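Local structure of ethylbenzene dehydrogenase beta-subunit (Aromatoleum aromaticum, 2IVF) at residues B[20-25]-B[249-254]. The protein holds three 4Fe-4S clusters and one 3Fe-4S cluster, and probably passes electrons between the other subunits of its complex. Sequence-based numbering, arbitrary orientation.
Sequences VTVIDL and KLVKKW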
ATOM      1  N   VAL B  20       9.619  -0.283 -27.169  1.00 23.73           N
ATOM      2  CA  VAL B  20      10.411   0.137 -26.030  1.00 23.91           C
ATOM      3  C   VAL B  20       9.544   0.742 -24.956  1.00 24.16           C
ATOM      4  O   VAL B  20       8.419   1.222 -25.210  1.00 23.71           O
ATOM      5  CB  VAL B  20      11.511   1.137 -26.405  1.00 23.84           C
ATOM      6  CG1 VAL B  20      12.339   0.643 -27.651  1.00 23.38           C
ATOM      7  CG2 VAL B  20      10.955   2.472 -26.606  1.00 25.12           C
ATOM      8  N   THR B  21      10.067   0.651 -23.727  1.00 22.67           N
ATOM      9  CA  THR B  21       9.471   1.279 -22.595  1.00 22.52           C
ATOM     10  C   THR B  21      10.498   2.241 -22.013  1.00 22.19           C
ATOM     11  O   THR B  21      11.703   1.967 -21.978  1.00 23.22           O
ATOM     12  CB  THR B  21       9.074   0.249 -21.511  1.00 21.37           C
ATOM     13  OG1 THR B  21       7.958  -0.566 -21.963  1.00 21.90           O
ATOM     14  CG2 THR B  21       8.672   0.981 -20.220  1.00 22.84           C
ATOM     15  N   VAL B  22      10.025   3.380 -21.589  1.00 21.36           N
ATOM     16  CA  VAL B  22      10.822   4.302 -20.801  1.00 22.29           C
ATOM     17  C   VAL B  22      10.235   4.296 -19.385  1.00 22.01           C
ATOM     18  O   VAL B  22       9.010   4.351 -19.199  1.00 22.53           O
ATOM     19  CB  VAL B  22      10.778   5.726 -21.357  1.00 21.09           C
ATOM     20  CG1 VAL B  22      11.303   6.752 -20.332  1.00 21.88           C
ATOM     21  CG2 VAL B  22      11.568   5.775 -22.687  1.00 21.43           C
ATOM     22  N   ILE B  23      11.102   4.242 -18.383  1.00 22.88           N
ATOM     23  CA  ILE B  23      10.660   4.254 -16.970  1.00 22.78           C
ATOM     24  C   ILE B  23      11.337   5.408 -16.281  1.00 22.84           C
ATOM     25  O   ILE B  23      12.556   5.493 -16.287  1.00 21.75           O
ATOM     26  CB  ILE B  23      11.077   2.949 -16.259  1.00 23.66           C
ATOM     27  CG1 ILE B  23      10.458   1.757 -17.023  1.00 23.55           C
ATOM     28  CG2 ILE B  23      10.779   3.004 -14.728  1.00 24.85           C
ATOM     29  CD1 ILE B  23      10.755   0.347 -16.456  1.00 23.32           C
ATOM     30  N   ASP B  24      10.558   6.324 -15.724  1.00 23.63           N
ATOM     31  CA  ASP B  24      11.107   7.557 -15.144  1.00 22.67           C
ATOM     32  C   ASP B  24      11.309   7.307 -13.678  1.00 24.26           C
ATOM     33  O   ASP B  24      10.363   7.327 -12.911  1.00 23.61           O
ATOM     34  CB  ASP B  24      10.157   8.746 -15.350  1.00 24.21           C
ATOM     35  CG  ASP B  24      10.767  10.052 -14.892  1.00 23.32           C
ATOM     36  OD1 ASP B  24      11.777  10.013 -14.111  1.00 23.16           O
ATOM     37  OD2 ASP B  24      10.236  11.116 -15.280  1.00 25.18           O
ATOM     38  N   LEU B  25      12.562   7.168 -13.257  1.00 23.67           N
ATOM     39  CA  LEU B  25      12.832   6.806 -11.874  1.00 23.23           C
ATOM     40  C   LEU B  25      12.542   7.931 -10.933  1.00 23.80           C
ATOM     41  O   LEU B  25      12.407   7.687  -9.732  1.00 24.21           O
ATOM     42  CB  LEU B  25      14.263   6.336 -11.710  1.00 23.69           C
ATOM     43  CG  LEU B  25      14.586   5.098 -12.556  1.00 24.89           C
ATOM     44  CD1 LEU B  25      16.016   4.716 -12.458  1.00 25.85           C
ATOM     45  CD2 LEU B  25      13.685   3.890 -12.117  1.00 25.13           C
ATOM     46  N   LYS B 249      11.214  10.485 -28.190  1.00 22.68           N
ATOM     47  CA  LYS B 249      11.657  11.822 -27.746  1.00 22.67           C
ATOM     48  C   LYS B 249      12.579  11.795 -26.532  1.00 23.13           C
ATOM     49  O   LYS B 249      13.529  12.572 -26.439  1.00 23.10           O
ATOM     50  CB  LYS B 249      10.446  12.709 -27.486  1.00 21.72           C
ATOM     51  CG  LYS B 249       9.778  13.139 -28.773  1.00 23.19           C
ATOM     52  CD  LYS B 249       8.463  13.860 -28.501  1.00 23.45           C
ATOM     53  CE  LYS B 249       7.669  14.120 -29.810  1.00 25.70           C
ATOM     54  NZ  LYS B 249       6.335  14.595 -29.452  1.00 28.00           N
ATOM     55  N   LEU B 250      12.334  10.875 -25.634  1.00 23.28           N
ATOM     56  CA  LEU B 250      13.157  10.726 -24.421  1.00 23.22           C
ATOM     57  C   LEU B 250      14.435   9.946 -24.622  1.00 23.71           C
ATOM     58  O   LEU B 250      15.473  10.321 -24.037  1.00 23.76           O
ATOM     59  CB  LEU B 250      12.323  10.092 -23.319  1.00 23.10           C
ATOM     60  CG  LEU B 250      11.105  10.912 -22.864  1.00 22.88           C
ATOM     61  CD1 LEU B 250      10.284  10.129 -21.898  1.00 23.15           C
ATOM     62  CD2 LEU B 250      11.429  12.337 -22.274  1.00 21.82           C
ATOM     63  N   VAL B 251      14.395   8.922 -25.491  1.00 22.96           N
ATOM     64  CA  VAL B 251      15.563   8.015 -25.709  1.00 23.52           C
ATOM     65  C   VAL B 251      16.468   8.589 -26.779  1.00 23.88           C
ATOM     66  O   VAL B 251      17.700   8.651 -26.607  1.00 23.01           O
ATOM     67  CB  VAL B 251      15.105   6.575 -26.107  1.00 24.25           C
ATOM     68  CG1 VAL B 251      16.296   5.617 -26.475  1.00 23.94           C
ATOM     69  CG2 VAL B 251      14.265   5.922 -25.019  1.00 21.74           C
ATOM     70  N   LYS B 252      15.852   9.040 -27.875  1.00 24.31           N
ATOM     71  CA  LYS B 252      16.605   9.423 -29.055  1.00 25.66           C
ATOM     72  C   LYS B 252      16.840  10.909 -29.206  1.00 25.25           C
ATOM     73  O   LYS B 252      17.887  11.300 -29.689  1.00 26.07           O
ATOM     74  CB  LYS B 252      15.930   8.908 -30.329  1.00 26.93           C
ATOM     75  CG  LYS B 252      15.758   7.406 -30.424  1.00 30.77           C
ATOM     76  CD  LYS B 252      17.052   6.638 -30.290  1.00 33.69           C
ATOM     77  CE  LYS B 252      17.947   6.855 -31.450  1.00 34.63           C
ATOM     78  NZ  LYS B 252      19.049   5.839 -31.370  1.00 35.69           N
ATOM     79  N   LYS B 253      15.873  11.745 -28.850  1.00 26.12           N
ATOM     80  CA  LYS B 253      15.974  13.188 -29.089  1.00 25.41           C
ATOM     81  C   LYS B 253      16.646  13.873 -27.883  1.00 25.42           C
ATOM     82  O   LYS B 253      17.747  14.402 -27.995  1.00 24.70           O
ATOM     83  CB  LYS B 253      14.587  13.769 -29.382  1.00 25.64           C
ATOM     84  CG  LYS B 253      14.472  15.325 -29.608  1.00 25.87           C
ATOM     85  CD  LYS B 253      12.961  15.696 -29.792  1.00 26.19           C
ATOM     86  CE  LYS B 253      12.708  17.156 -29.987  1.00 28.47           C
ATOM     87  NZ  LYS B 253      11.231  17.455 -30.051  1.00 29.22           N
ATOM     88  N   TRP B 254      15.992  13.839 -26.742  1.00 24.13           N
ATOM     89  CA  TRP B 254      16.539  14.407 -25.519  1.00 24.27           C
ATOM     90  C   TRP B 254      17.631  13.542 -24.928  1.00 24.41           C
ATOM     91  O   TRP B 254      18.475  14.034 -24.169  1.00 22.46           O
ATOM     92  CB  TRP B 254      15.422  14.605 -24.489  1.00 23.71           C
ATOM     93  CG  TRP B 254      14.613  15.770 -24.826  1.00 22.66           C
ATOM     94  CD1 TRP B 254      13.476  15.781 -25.568  1.00 23.33           C
ATOM     95  CD2 TRP B 254      14.879  17.140 -24.471  1.00 23.29           C
ATOM     96  NE1 TRP B 254      13.024  17.065 -25.708  1.00 24.32           N
ATOM     97  CE2 TRP B 254      13.872  17.920 -25.043  1.00 20.48           C
ATOM     98  CE3 TRP B 254      15.886  17.778 -23.733  1.00 24.97           C
ATOM     99  CZ2 TRP B 254      13.816  19.327 -24.888  1.00 22.81           C
ATOM    100  CZ3 TRP B 254      15.820  19.161 -23.558  1.00 22.96           C
ATOM    101  CH2 TRP B 254      14.809  19.925 -24.151  1.00 24.07           C
TER
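Leu250 and Val251, which meet Val22 across this contact, ride on a helical turn closed by a backbone bond from Trp254 N to Lys249 O, 2.8 Å long. The bond joins residues five positions apart, one more than in an alpha-helix, which makes this a wider pi-type turn. Lys249 O also lies in the plane of the Trp254 ring, at its edge.

The contact itself is wholly apolar. No hydrogen bond joins 20-25 to 249-254. Val22 points toward the helix and splits its two methyls between two neighbours. CG1 stands anti to the backbone N (chi1 165°) and reaches Leu250 CD1 at 3.9 Å. The Leu250 side chain runs roughly perpendicular to that of Val22. CG2, beside the backbone N of Val22, meets Val251 CG2 at 3.6 Å. These two side chains run antiparallel, alongside each other. The fork of Val22 thus faces two consecutive helix residues. The backbones stay well apart, with 7.7 Å between Val22 CA and Leu250 CA, and methyl groups bridge the gap. The joint is small, burying about 130 Å² in all.

This is a helix packed on a sheet strand through branched aliphatic side chains, in an iron-sulfur subunit. The Val22 side chain is about 11 Å from a bound 4Fe-4S cluster. Glu327 OE1 forms a salt bridge with Lys253 NZ and a hydrogen bond with Trp254 NE1. Strand 19-24 runs inside a mixed sheet, antiparallel to 235-239 on one side and parallel to 270-273 on the other. Helix 246-253 packs against this strand; helix 327-333 lies beside both, with Leu332 touching Leu250 and Asp24.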